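Local coordinates for sugar ABC transporter substrate-binding protein (PDB 5U2P) that probably serves as the ligand-binding component of an ABC transporter, capturing a solute, perhaps a sugar, in the periplasm for uptake, at residues E186-H190 with S390-F395; A196-L201 with A225-V229. All blocks are in the same frame, centred on the assembly; numbering follows the deposited sequence.

Contact 1. Residues E186-H190 with S390-F395; sequences ESFPH and SVFPDF
The ring of Phe-188 carries Asp-394 on one face: Asp-394 CB stands over its centre, 3.5 Å from the centroid and 9° off the normal, a CH-pi contact. With CG opposite the backbone N, chi1 -176°, the Asp-394 carboxylate comes over CE2 and CZ, its plane only 7° from the ring's. At the edge of the Phe-188 ring lies the carbonyl oxygen of Phe-392, 3.6 Å from CD1. The Phe-392 ring has Val-391 CG2 over one face, offset toward the rim, and receives Phe-188 O at its edge, 3.4 Å from CD2. Pro-189, entered through a cis peptide bond, sets CD 3.6 Å from Phe-392 CB, and its CB meets the edge of the Phe-395 ring. That ring has Pro-393 CB over the centre of one face and also meets Trp-220 edge to face. Ser-390 suits its turn: OG accepts from Phe-392 N at 3.0 Å, an ST turn, and also bonds to Ala-382 O. The loop leading into helix 191-214 thus packs on the loop before helix 406-417 through aromatic, proline and carbonyl surfaces rather than direct hydrogen bonds, and the electropositive ring edges probably favour the carbonyl oxygens beside them.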
ATOM      1  N   GLU A 186       6.487   3.176  11.790  1.00 28.96           N
ATOM      2  CA  GLU A 186       7.089   4.505  11.859  1.00 28.33           C
ATOM      3  C   GLU A 186       6.109   5.609  11.415  1.00 30.01           C
ATOM      4  O   GLU A 186       6.532   6.699  11.004  1.00 43.79           O
ATOM      5  CB  GLU A 186       8.338   4.545  10.978  1.00 38.05           C
ATOM      6  CG  GLU A 186       9.463   3.624  11.432  1.00 57.05           C
ATOM      7  CD  GLU A 186      10.252   4.202  12.584  1.00 70.67           C
ATOM      8  OE1 GLU A 186       9.734   4.202  13.722  1.00 87.05           O
ATOM      9  OE2 GLU A 186      11.391   4.664  12.348  1.00 82.83           O
ATOM     10  N   SER A 187       4.809   5.330  11.495  1.00 25.81           N
ATOM     11  CA  SER A 187       3.779   6.299  11.092  1.00 19.06           C
ATOM     12  C   SER A 187       2.590   6.349  12.048  1.00 22.93           C
ATOM     13  O   SER A 187       2.400   5.468  12.887  1.00 24.87           O
ATOM     14  CB  SER A 187       3.301   5.995   9.667  1.00 29.33           C
ATOM     15  OG  SER A 187       3.110   4.606   9.471  1.00 33.59           O
ATOM     16  N   PHE A 188       1.842   7.450  11.968  1.00 22.82           N
ATOM     17  CA  PHE A 188       0.571   7.594  12.667  1.00 25.86           C
ATOM     18  C   PHE A 188      -0.497   7.789  11.602  1.00 22.99           C
ATOM     19  O   PHE A 188      -0.210   8.319  10.533  1.00 27.91           O
ATOM     20  CB  PHE A 188       0.556   8.795  13.642  1.00 26.26           C
ATOM     21  CG  PHE A 188       1.537   8.681  14.780  1.00 29.35           C
ATOM     22  CD1 PHE A 188       2.193   9.803  15.258  1.00 48.92           C
ATOM     23  CD2 PHE A 188       1.790   7.464  15.373  1.00 30.65           C
ATOM     24  CE1 PHE A 188       3.102   9.706  16.299  1.00 46.82           C
ATOM     25  CE2 PHE A 188       2.697   7.355  16.415  1.00 41.61           C
ATOM     26  CZ  PHE A 188       3.353   8.482  16.876  1.00 39.18           C
ATOM     27  N   PRO A 189      -1.730   7.346  11.869  1.00 22.59           N
ATOM     28  CA  PRO A 189      -2.106   6.489  12.985  1.00 19.06           C
ATOM     29  C   PRO A 189      -1.564   5.100  12.693  1.00 21.00           C
ATOM     30  O   PRO A 189      -1.032   4.892  11.591  1.00 20.87           O
ATOM     31  CB  PRO A 189      -3.636   6.524  12.971  1.00 28.46           C
ATOM     32  CG  PRO A 189      -3.981   6.790  11.541  1.00 35.34           C
ATOM     33  CD  PRO A 189      -2.866   7.622  10.971  1.00 26.13           C
ATOM     34  N   HIS A 190      -1.672   4.192  13.650  1.00 21.80           N
ATOM     35  CA  HIS A 190      -1.274   2.815  13.401  1.00 20.42           C
ATOM     36  C   HIS A 190      -2.096   2.198  12.263  1.00 28.61           C
ATOM     37  O   HIS A 190      -3.234   2.576  12.025  1.00 22.90           O
ATOM     38  CB  HIS A 190      -1.428   1.973  14.670  1.00 21.60           C
ATOM     39  CG  HIS A 190      -0.930   0.582  14.483  1.00 21.98           C
ATOM     40  ND1 HIS A 190      -1.761  -0.465  14.145  1.00 22.85           N
ATOM     41  CD2 HIS A 190       0.326   0.082  14.494  1.00 23.47           C
ATOM     42  CE1 HIS A 190      -1.036  -1.559  13.981  1.00 27.66           C
ATOM     43  NE2 HIS A 190       0.236  -1.251  14.183  1.00 22.42           N
ATOM     44  N   SER A 390       4.668  13.186  12.150  1.00 49.09           N
ATOM     45  CA  SER A 390       3.466  12.851  11.386  1.00 46.16           C
ATOM     46  C   SER A 390       2.393  13.937  11.421  1.00 40.75           C
ATOM     47  O   SER A 390       2.261  14.661  12.408  1.00 33.87           O
ATOM     48  CB  SER A 390       2.859  11.554  11.913  1.00 31.45           C
ATOM     49  OG  SER A 390       1.688  11.228  11.183  1.00 30.23           O
ATOM     50  N   VAL A 391       1.619  14.040  10.348  1.00 27.72           N
ATOM     51  CA  VAL A 391       0.495  14.981  10.308  1.00 29.04           C
ATOM     52  C   VAL A 391      -0.727  14.416  11.018  1.00 32.75           C
ATOM     53  O   VAL A 391      -1.722  15.119  11.200  1.00 34.50           O
ATOM     54  CB  VAL A 391       0.087  15.354   8.858  1.00 30.91           C
ATOM     55  CG1 VAL A 391       1.244  16.005   8.118  1.00 29.11           C
ATOM     56  CG2 VAL A 391      -0.409  14.122   8.082  1.00 32.30           C
ATOM     57  N   PHE A 392      -0.643  13.149  11.419  1.00 25.00           N
ATOM     58  CA  PHE A 392      -1.750  12.476  12.082  1.00 25.44           C
ATOM     59  C   PHE A 392      -1.470  12.249  13.546  1.00 31.41           C
ATOM     60  O   PHE A 392      -0.307  12.082  13.957  1.00 27.02           O
ATOM     61  CB  PHE A 392      -2.047  11.128  11.410  1.00 28.27           C
ATOM     62  CG  PHE A 392      -2.663  11.260  10.041  1.00 30.91           C
ATOM     63  CD1 PHE A 392      -3.848  11.966   9.859  1.00 26.35           C
ATOM     64  CD2 PHE A 392      -2.069  10.667   8.941  1.00 26.04           C
ATOM     65  CE1 PHE A 392      -4.417  12.095   8.617  1.00 27.43           C
ATOM     66  CE2 PHE A 392      -2.639  10.799   7.683  1.00 26.42           C
ATOM     67  CZ  PHE A 392      -3.817  11.509   7.523  1.00 30.02           C
ATOM     68  N   PRO A 393      -2.538  12.204  14.349  1.00 29.79           N
ATOM     69  CA  PRO A 393      -2.347  11.968  15.782  1.00 36.40           C
ATOM     70  C   PRO A 393      -2.013  10.533  16.107  1.00 30.62           C
ATOM     71  O   PRO A 393      -2.442   9.629  15.404  1.00 34.94           O
ATOM     72  CB  PRO A 393      -3.714  12.333  16.384  1.00 35.08           C
ATOM     73  CG  PRO A 393      -4.448  13.049  15.315  1.00 36.86           C
ATOM     74  CD  PRO A 393      -3.950  12.469  14.038  1.00 30.60           C
ATOM     75  N   ASP A 394      -1.263  10.330  17.183  1.00 34.02           N
ATOM     76  CA  ASP A 394      -1.092   9.010  17.765  1.00 36.52           C
ATOM     77  C   ASP A 394      -2.306   8.732  18.651  1.00 35.67           C
ATOM     78  O   ASP A 394      -2.248   8.894  19.871  1.00 34.23           O
ATOM     79  CB  ASP A 394       0.209   8.959  18.560  1.00 33.27           C
ATOM     80  CG  ASP A 394       0.508   7.588  19.116  1.00 36.84           C
ATOM     81  OD1 ASP A 394      -0.163   6.606  18.721  1.00 37.27           O
ATOM     82  OD2 ASP A 394       1.443   7.496  19.936  1.00 37.18           O
ATOM     83  N   PHE A 395      -3.425   8.385  18.023  1.00 30.22           N
ATOM     84  CA  PHE A 395      -4.671   8.140  18.741  1.00 27.67           C
ATOM     85  C   PHE A 395      -4.540   7.104  19.858  1.00 34.64           C
ATOM     86  O   PHE A 395      -5.171   7.236  20.911  1.00 34.02           O
ATOM     87  CB  PHE A 395      -5.758   7.692  17.765  1.00 28.84           C
ATOM     88  CG  PHE A 395      -6.348   8.803  16.969  1.00 33.24           C
ATOM     89  CD1 PHE A 395      -7.083   9.786  17.590  1.00 36.70           C
ATOM     90  CD2 PHE A 395      -6.197   8.849  15.594  1.00 30.29           C
ATOM     91  CE1 PHE A 395      -7.638  10.817  16.858  1.00 47.14           C
ATOM     92  CE2 PHE A 395      -6.748   9.871  14.861  1.00 34.44           C
ATOM     93  CZ  PHE A 395      -7.470  10.855  15.489  1.00 41.22           C
TER

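Contact 2. Residues A196-L201 with A225-V229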
ATOM      1  N   ALA A 196      -9.103   1.333   8.868  1.00 25.72           N
ATOM      2  CA  ALA A 196     -10.514   1.566   9.103  1.00 24.34           C
ATOM      3  C   ALA A 196     -10.949   2.974   8.718  1.00 22.86           C
ATOM      4  O   ALA A 196     -12.005   3.140   8.105  1.00 26.96           O
ATOM      5  CB  ALA A 196     -10.831   1.285  10.555  1.00 27.43           C
ATOM      6  N   ILE A 197     -10.147   3.982   9.063  1.00 22.96           N
ATOM      7  CA  ILE A 197     -10.456   5.361   8.696  1.00 25.53           C
ATOM      8  C   ILE A 197     -10.515   5.471   7.172  1.00 23.17           C
ATOM      9  O   ILE A 197     -11.388   6.147   6.609  1.00 24.00           O
ATOM     10  CB  ILE A 197      -9.407   6.356   9.258  1.00 26.46           C
ATOM     11  CG1 ILE A 197      -9.532   6.459  10.783  1.00 25.33           C
ATOM     12  CG2 ILE A 197      -9.561   7.754   8.616  1.00 27.70           C
ATOM     13  CD1 ILE A 197      -8.406   7.222  11.456  1.00 29.96           C
ATOM     14  N   THR A 198      -9.577   4.806   6.513  1.00 23.94           N
ATOM     15  CA  THR A 198      -9.454   4.930   5.069  1.00 24.44           C
ATOM     16  C   THR A 198     -10.702   4.339   4.413  1.00 22.46           C
ATOM     17  O   THR A 198     -11.264   4.919   3.460  1.00 24.64           O
ATOM     18  CB  THR A 198      -8.154   4.239   4.555  1.00 22.19           C
ATOM     19  OG1 THR A 198      -7.015   4.940   5.076  1.00 21.31           O
ATOM     20  CG2 THR A 198      -8.084   4.267   3.021  1.00 22.16           C
ATOM     21  N   LYS A 199     -11.157   3.202   4.925  1.00 24.78           N
ATOM     22  CA  LYS A 199     -12.311   2.531   4.343  1.00 25.19           C
ATOM     23  C   LYS A 199     -13.612   3.321   4.522  1.00 26.42           C
ATOM     24  O   LYS A 199     -14.418   3.379   3.610  1.00 35.67           O
ATOM     25  CB  LYS A 199     -12.470   1.132   4.929  1.00 30.01           C
ATOM     26  CG  LYS A 199     -11.442   0.165   4.420  1.00 28.34           C
ATOM     27  CD  LYS A 199     -11.745  -1.242   4.904  1.00 42.91           C
ATOM     28  CE  LYS A 199     -10.722  -2.206   4.405  1.00 46.11           C
ATOM     29  NZ  LYS A 199     -11.283  -3.590   4.311  1.00 49.31           N
ATOM     30  N   VAL A 200     -13.822   3.916   5.687  0.54 26.25           N
ATOM     31  CA  VAL A 200     -15.079   4.630   5.896  0.54 33.38           C
ATOM     32  C   VAL A 200     -15.105   5.879   5.008  0.54 43.95           C
ATOM     33  O   VAL A 200     -16.150   6.239   4.474  0.54 32.03           O
ATOM     34  CB  VAL A 200     -15.303   4.994   7.384  0.54 41.04           C
ATOM     35  CG1 VAL A 200     -14.232   5.949   7.894  0.54 46.68           C
ATOM     36  CG2 VAL A 200     -16.702   5.569   7.583  0.54 50.04           C
ATOM     37  N   LEU A 201     -13.950   6.505   4.807  1.00 29.65           N
ATOM     38  CA  LEU A 201     -13.882   7.742   4.013  1.00 28.94           C
ATOM     39  C   LEU A 201     -13.840   7.520   2.500  1.00 35.24           C
ATOM     40  O   LEU A 201     -14.237   8.395   1.733  1.00 29.89           O
ATOM     41  CB  LEU A 201     -12.662   8.574   4.416  1.00 25.48           C
ATOM     42  CG  LEU A 201     -12.686   9.176   5.826  1.00 30.20           C
ATOM     43  CD1 LEU A 201     -11.367   9.873   6.111  1.00 27.30           C
ATOM     44  CD2 LEU A 201     -13.862  10.134   6.027  1.00 38.59           C
ATOM     45  N   ALA A 225     -17.287  11.433  11.086  1.00 35.90           N
ATOM     46  CA  ALA A 225     -17.329  10.194  10.320  1.00 42.98           C
ATOM     47  C   ALA A 225     -16.445   9.150  10.994  1.00 33.92           C
ATOM     48  O   ALA A 225     -16.686   7.952  10.863  1.00 37.07           O
ATOM     49  CB  ALA A 225     -16.889  10.430   8.862  1.00 42.72           C
ATOM     50  N   LEU A 226     -15.425   9.622  11.712  1.00 30.41           N
ATOM     51  CA  LEU A 226     -14.469   8.763  12.416  1.00 32.46           C
ATOM     52  C   LEU A 226     -14.973   8.254  13.763  1.00 31.06           C
ATOM     53  O   LEU A 226     -14.325   7.391  14.376  1.00 29.46           O
ATOM     54  CB  LEU A 226     -13.155   9.515  12.638  1.00 31.59           C
ATOM     55  CG  LEU A 226     -12.165   9.486  11.473  1.00 56.18           C
ATOM     56  CD1 LEU A 226     -12.852   9.633  10.161  1.00 40.69           C
ATOM     57  CD2 LEU A 226     -11.123  10.565  11.619  1.00 37.45           C
ATOM     58  N   TYR A 227     -16.083   8.817  14.255  1.00 27.69           N
ATOM     59  CA  TYR A 227     -16.627   8.431  15.565  1.00 30.88           C
ATOM     60  C   TYR A 227     -16.819   6.909  15.726  1.00 28.78           C
ATOM     61  O   TYR A 227     -16.352   6.325  16.723  1.00 28.66           O
ATOM     62  CB  TYR A 227     -17.952   9.159  15.825  1.00 40.74           C
ATOM     63  CG  TYR A 227     -18.646   8.739  17.106  1.00 38.05           C
ATOM     64  CD1 TYR A 227     -18.315   9.324  18.322  1.00 38.66           C
ATOM     65  CD2 TYR A 227     -19.641   7.768  17.095  1.00 44.10           C
ATOM     66  CE1 TYR A 227     -18.947   8.937  19.501  1.00 40.11           C
ATOM     67  CE2 TYR A 227     -20.286   7.383  18.267  1.00 43.83           C
ATOM     68  CZ  TYR A 227     -19.933   7.974  19.464  1.00 47.25           C
ATOM     69  OH  TYR A 227     -20.567   7.589  20.622  1.00 48.04           O
ATOM     70  N   PRO A 228     -17.500   6.257  14.767  1.00 35.22           N
ATOM     71  CA  PRO A 228     -17.698   4.812  14.931  1.00 34.79           C
ATOM     72  C   PRO A 228     -16.420   3.974  14.858  1.00 39.08           C
ATOM     73  O   PRO A 228     -16.350   2.968  15.555  1.00 31.76           O
ATOM     74  CB  PRO A 228     -18.657   4.452  13.784  1.00 48.95           C
ATOM     75  CG  PRO A 228     -18.566   5.584  12.824  1.00 58.74           C
ATOM     76  CD  PRO A 228     -18.296   6.788  13.644  1.00 38.34           C
ATOM     77  N   VAL A 229     -15.423   4.363  14.057  0.63 29.50           N
ATOM     78  CA  VAL A 229     -14.221   3.536  13.946  0.63 31.06           C
ATOM     79  C   VAL A 229     -13.319   3.742  15.162  0.63 31.88           C
ATOM     80  O   VAL A 229     -12.621   2.818  15.588  0.63 27.19           O
ATOM     81  CB  VAL A 229     -13.425   3.812  12.639  0.63 35.78           C
ATOM     82  CG1 VAL A 229     -14.347   3.700  11.431  0.63 54.79           C
ATOM     83  CG2 VAL A 229     -12.757   5.167  12.671  0.63 41.29           C
TER
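Val-200 N donates to Ala-196 O at 3.1 Å, and this same carbonyl oxygen is touched from the other segment by Val-229 CG1, 4.1 Å away, so a helical backbone bond lies against the apolar seam. Beside it the small Ala-196 lets the backbones draw close: its CB is 4.2 Å from Val-229 CB, and the two CA atoms are 6.4 Å apart. In the conformer described, branched Val-229 spreads between two partners, CG1 meeting Val-200 CG1 and CG2 reaching Ile-197 CG1 at 4.0 Å. Ile-197, its CG1 opposite the carbonyl carbon (chi1 -70°), also lies obliquely across Leu-226, with CG1 4.1 Å from Leu-226 CG and CG2 as near to Leu-226 CD1. At the more open end, Leu-201 CD2 touches Ala-225 CB at 4.2 Å, a short methyl that makes the contact while exposing little apolar surface. Elsewhere the first helix makes polar contacts: Lys-199 NZ bonds to Ala-296 O, and Thr-198 OG1 to Ala-194 O and Ile-376 N. The arrangement is side-by-side packing of helix 191-214 against residues 225-229, which run into helix 227-238, a largely aliphatic interface within a solute-binding protein fold.

In the fold
Both contacts are partly buried, their centres 15 Å apart, with contact 2 nested along the chain inside the loop that contact 1 closes. Contact 1 has no exposed touching residue, whereas contact 2 runs from buried Ala-196, Ile-197, Leu-226 and Val-229 out to exposed Ala-225. They share helix 191-214: residues 186-190 lead into it, with His-190 at its N-cap, and 196-201 form part of its early turns. Contact 1 joins two irregular loops 200 residues apart, where rings, prolines, carbonyls and a carboxylate meet; contact 2 works through mainly aliphatic side chains, helix 191-214 against the segment entering helix 227-238. Trp-220 bridges them, touching Phe-395 of one and Leu-226 of the other.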